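Local coordinates for putative monooxygenase (Fusobacterium nucleatum subsp. nucleatum, PDB 3MCS), which is of unproven function but probably acts as a monooxygenase of the antibiotic biosynthesis monooxygenase family, with two such domains in one chain, at residues A[39-44]-A[60-65]. Numbering follows the deposited sequence.
Sequences QGVLGL and EIYNDY
Backbone hydrogen bonds join the start of strand 41-49 to the end of strand 55-62. Asn63 N donates to Gly40 O over 2.8 Å, in the carbonyl plane, and Ile61 N reaches Gly43 O at 3.0 Å, nearly along the C=O axis. Between them Ile61 O takes two donors, Leu42 N at 2.9 Å and, weakly, Gly43 N, so that Leu42 and Gly43 together face the single residue Ile61. Leu42 makes this possible with a helix-like backbone (phi -86°, psi -25°). Gly43 is almost fully extended; a side chain there would point to the face of Ile61 CG2 and crowd it. Gly40 has a positive phi of 77°, readily adopted by glycine, as the chain enters the strand.

On the face carrying Val41, Leu44, Glu60 and Tyr62, the Tyr62 hydroxyl, less surely placed, donates as modelled to Glu60 OE1, while Tyr30 of helix 20-37 hydrogen-bonds OE2; both buried carboxylate oxygens thus appear engaged. The extended Glu60 chain offers its aliphatic CG to Leu44 CD2, 3.9 Å away, and Val41 CG2, anti to its backbone N, meets Tyr62 CE2 at 4.0 Å. Phe68 packs edge-to-face with the Tyr62 ring. Leu42, turned by the bulge toward the partner strand, lays CB against Ile61 CG2, on the face opposite Tyr62; both present branched apolar carbons to Leu213. Beyond the strand, Asp64 N-caps the next helix through OD1 and Ala67 N.

The whole is a classic beta bulge in an antiparallel hairpin, consistent with the ferredoxin-like fold of the dimeric alpha-beta barrel superfamily, here with two such family regions in one chain.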
loop_
_atom_site.group_PDB
_atom_site.type_symbol
_atom_site.label_atom_id
_atom_site.label_comp_id
_atom_site.label_asym_id
_atom_site.label_seq_id
_atom_site.Cartn_x
_atom_site.Cartn_y
_atom_site.Cartn_z
ATOM N N GLN A 39 4.099 -8.399 -17.574
ATOM C CA GLN A 39 3.091 -7.506 -18.135
ATOM C C GLN A 39 1.900 -7.280 -17.217
ATOM O O GLN A 39 1.475 -8.184 -16.500
ATOM C CB GLN A 39 2.564 -8.102 -19.428
ATOM C CG GLN A 39 3.611 -8.201 -20.502
ATOM C CD GLN A 39 4.049 -6.845 -21.005
ATOM O OE1 GLN A 39 3.299 -5.871 -20.922
ATOM N NE2 GLN A 39 5.263 -6.778 -21.549
ATOM N N GLY A 40 1.337 -6.078 -17.287
ATOM C CA GLY A 40 0.171 -5.709 -16.506
ATOM C C GLY A 40 0.436 -5.399 -15.044
ATOM O O GLY A 40 -0.503 -5.194 -14.270
ATOM N N VAL A 41 1.698 -5.354 -14.660
ATOM C CA VAL A 41 2.050 -5.069 -13.284
ATOM C C VAL A 41 2.280 -3.580 -13.190
ATOM O O VAL A 41 3.174 -3.056 -13.842
ATOM C CB VAL A 41 3.280 -5.873 -12.823
ATOM C CG1 VAL A 41 4.441 -5.658 -13.748
ATOM C CG2 VAL A 41 3.662 -5.469 -11.447
ATOM N N LEU A 42 1.463 -2.897 -12.393
ATOM C CA LEU A 42 1.541 -1.431 -12.279
ATOM C C LEU A 42 2.573 -0.944 -11.253
ATOM O O LEU A 42 3.082 0.176 -11.359
ATOM C CB LEU A 42 0.167 -0.855 -11.935
ATOM C CG LEU A 42 -0.891 -0.915 -13.050
ATOM C CD1 LEU A 42 -2.268 -0.537 -12.498
ATOM C CD2 LEU A 42 -0.520 -0.020 -14.230
ATOM N N GLY A 43 2.868 -1.783 -10.271
ATOM C CA GLY A 43 3.820 -1.453 -9.251
ATOM C C GLY A 43 3.840 -2.446 -8.097
ATOM O O GLY A 43 2.841 -3.100 -7.798
ATOM N N LEU A 44 5.009 -2.580 -7.481
ATOM C CA LEU A 44 5.200 -3.424 -6.289
ATOM C C LEU A 44 5.962 -2.607 -5.256
ATOM O O LEU A 44 6.892 -1.896 -5.601
ATOM C CB LEU A 44 5.896 -4.765 -6.596
ATOM C CG LEU A 44 4.896 -5.829 -7.051
ATOM C CD1 LEU A 44 4.548 -5.618 -8.475
ATOM C CD2 LEU A 44 5.461 -7.217 -6.873
ATOM N N GLU A 60 0.915 -4.759 -3.806
ATOM C CA GLU A 60 1.026 -5.213 -5.181
ATOM C C GLU A 60 -0.188 -4.702 -5.952
ATOM O O GLU A 60 -1.310 -4.865 -5.494
ATOM C CB GLU A 60 1.084 -6.745 -5.245
ATOM C CG GLU A 60 2.294 -7.413 -4.549
ATOM C CD GLU A 60 2.382 -8.978 -4.757
ATOM O OE1 GLU A 60 1.574 -9.618 -5.451
ATOM O OE2 GLU A 60 3.290 -9.601 -4.219
ATOM N N ILE A 61 0.041 -4.087 -7.120
ATOM C CA ILE A 61 -1.048 -3.528 -7.934
ATOM C C ILE A 61 -0.904 -3.896 -9.389
ATOM O O ILE A 61 0.161 -3.734 -9.994
ATOM C CB ILE A 61 -1.194 -1.994 -7.739
ATOM C CG1 ILE A 61 -2.469 -1.484 -8.434
ATOM C CG2 ILE A 61 0.067 -1.271 -8.179
ATOM C CD1 ILE A 61 -2.816 -0.033 -8.069
ATOM N N TYR A 62 -1.997 -4.411 -9.942
ATOM C CA TYR A 62 -2.035 -4.907 -11.319
ATOM C C TYR A 62 -3.161 -4.274 -12.117
ATOM O O TYR A 62 -4.138 -3.764 -11.580
ATOM C CB TYR A 62 -2.179 -6.427 -11.324
ATOM C CG TYR A 62 -1.121 -7.116 -10.515
ATOM C CD1 TYR A 62 -1.271 -7.290 -9.159
ATOM C CD2 TYR A 62 0.036 -7.577 -11.104
ATOM C CE1 TYR A 62 -0.292 -7.920 -8.408
ATOM C CE2 TYR A 62 1.020 -8.217 -10.363
ATOM C CZ TYR A 62 0.845 -8.385 -9.013
ATOM O OH TYR A 62 1.792 -9.009 -8.238
ATOM N N ASN A 63 -3.031 -4.365 -13.426
ATOM C CA ASN A 63 -3.951 -3.691 -14.292
ATOM C C ASN A 63 -5.311 -4.379 -14.312
ATOM O O ASN A 63 -6.325 -3.703 -14.447
ATOM C CB ASN A 63 -3.337 -3.584 -15.690
ATOM C CG ASN A 63 -3.615 -2.243 -16.354
ATOM O OD1 ASN A 63 -4.726 -1.708 -16.285
ATOM N ND2 ASN A 63 -2.599 -1.696 -17.008
ATOM N N ASP A 64 -5.323 -5.709 -14.184
ATOM C CA ASP A 64 -6.572 -6.508 -14.166
ATOM C C ASP A 64 -6.344 -7.913 -13.595
ATOM O O ASP A 64 -5.193 -8.298 -13.373
ATOM C CB ASP A 64 -7.216 -6.597 -15.551
ATOM C CG ASP A 64 -6.364 -7.332 -16.573
ATOM O OD1 ASP A 64 -5.531 -8.197 -16.229
ATOM O OD2 ASP A 64 -6.567 -7.061 -17.763
ATOM N N TYR A 65 -7.416 -8.682 -13.389
ATOM C CA TYR A 65 -7.269 -10.017 -12.772
ATOM C C TYR A 65 -6.488 -11.009 -13.618
ATOM O O TYR A 65 -5.959 -11.971 -13.079
ATOM C CB TYR A 65 -8.621 -10.659 -12.353
ATOM C CG TYR A 65 -9.584 -11.085 -13.471
ATOM C CD1 TYR A 65 -9.431 -12.278 -14.151
ATOM C CD2 TYR A 65 -10.685 -10.308 -13.779
ATOM C CE1 TYR A 65 -10.326 -12.647 -15.143
ATOM C CE2 TYR A 65 -11.585 -10.664 -14.744
ATOM C CZ TYR A 65 -11.418 -11.831 -15.436
ATOM O OH TYR A 65 -12.332 -12.173 -16.430
#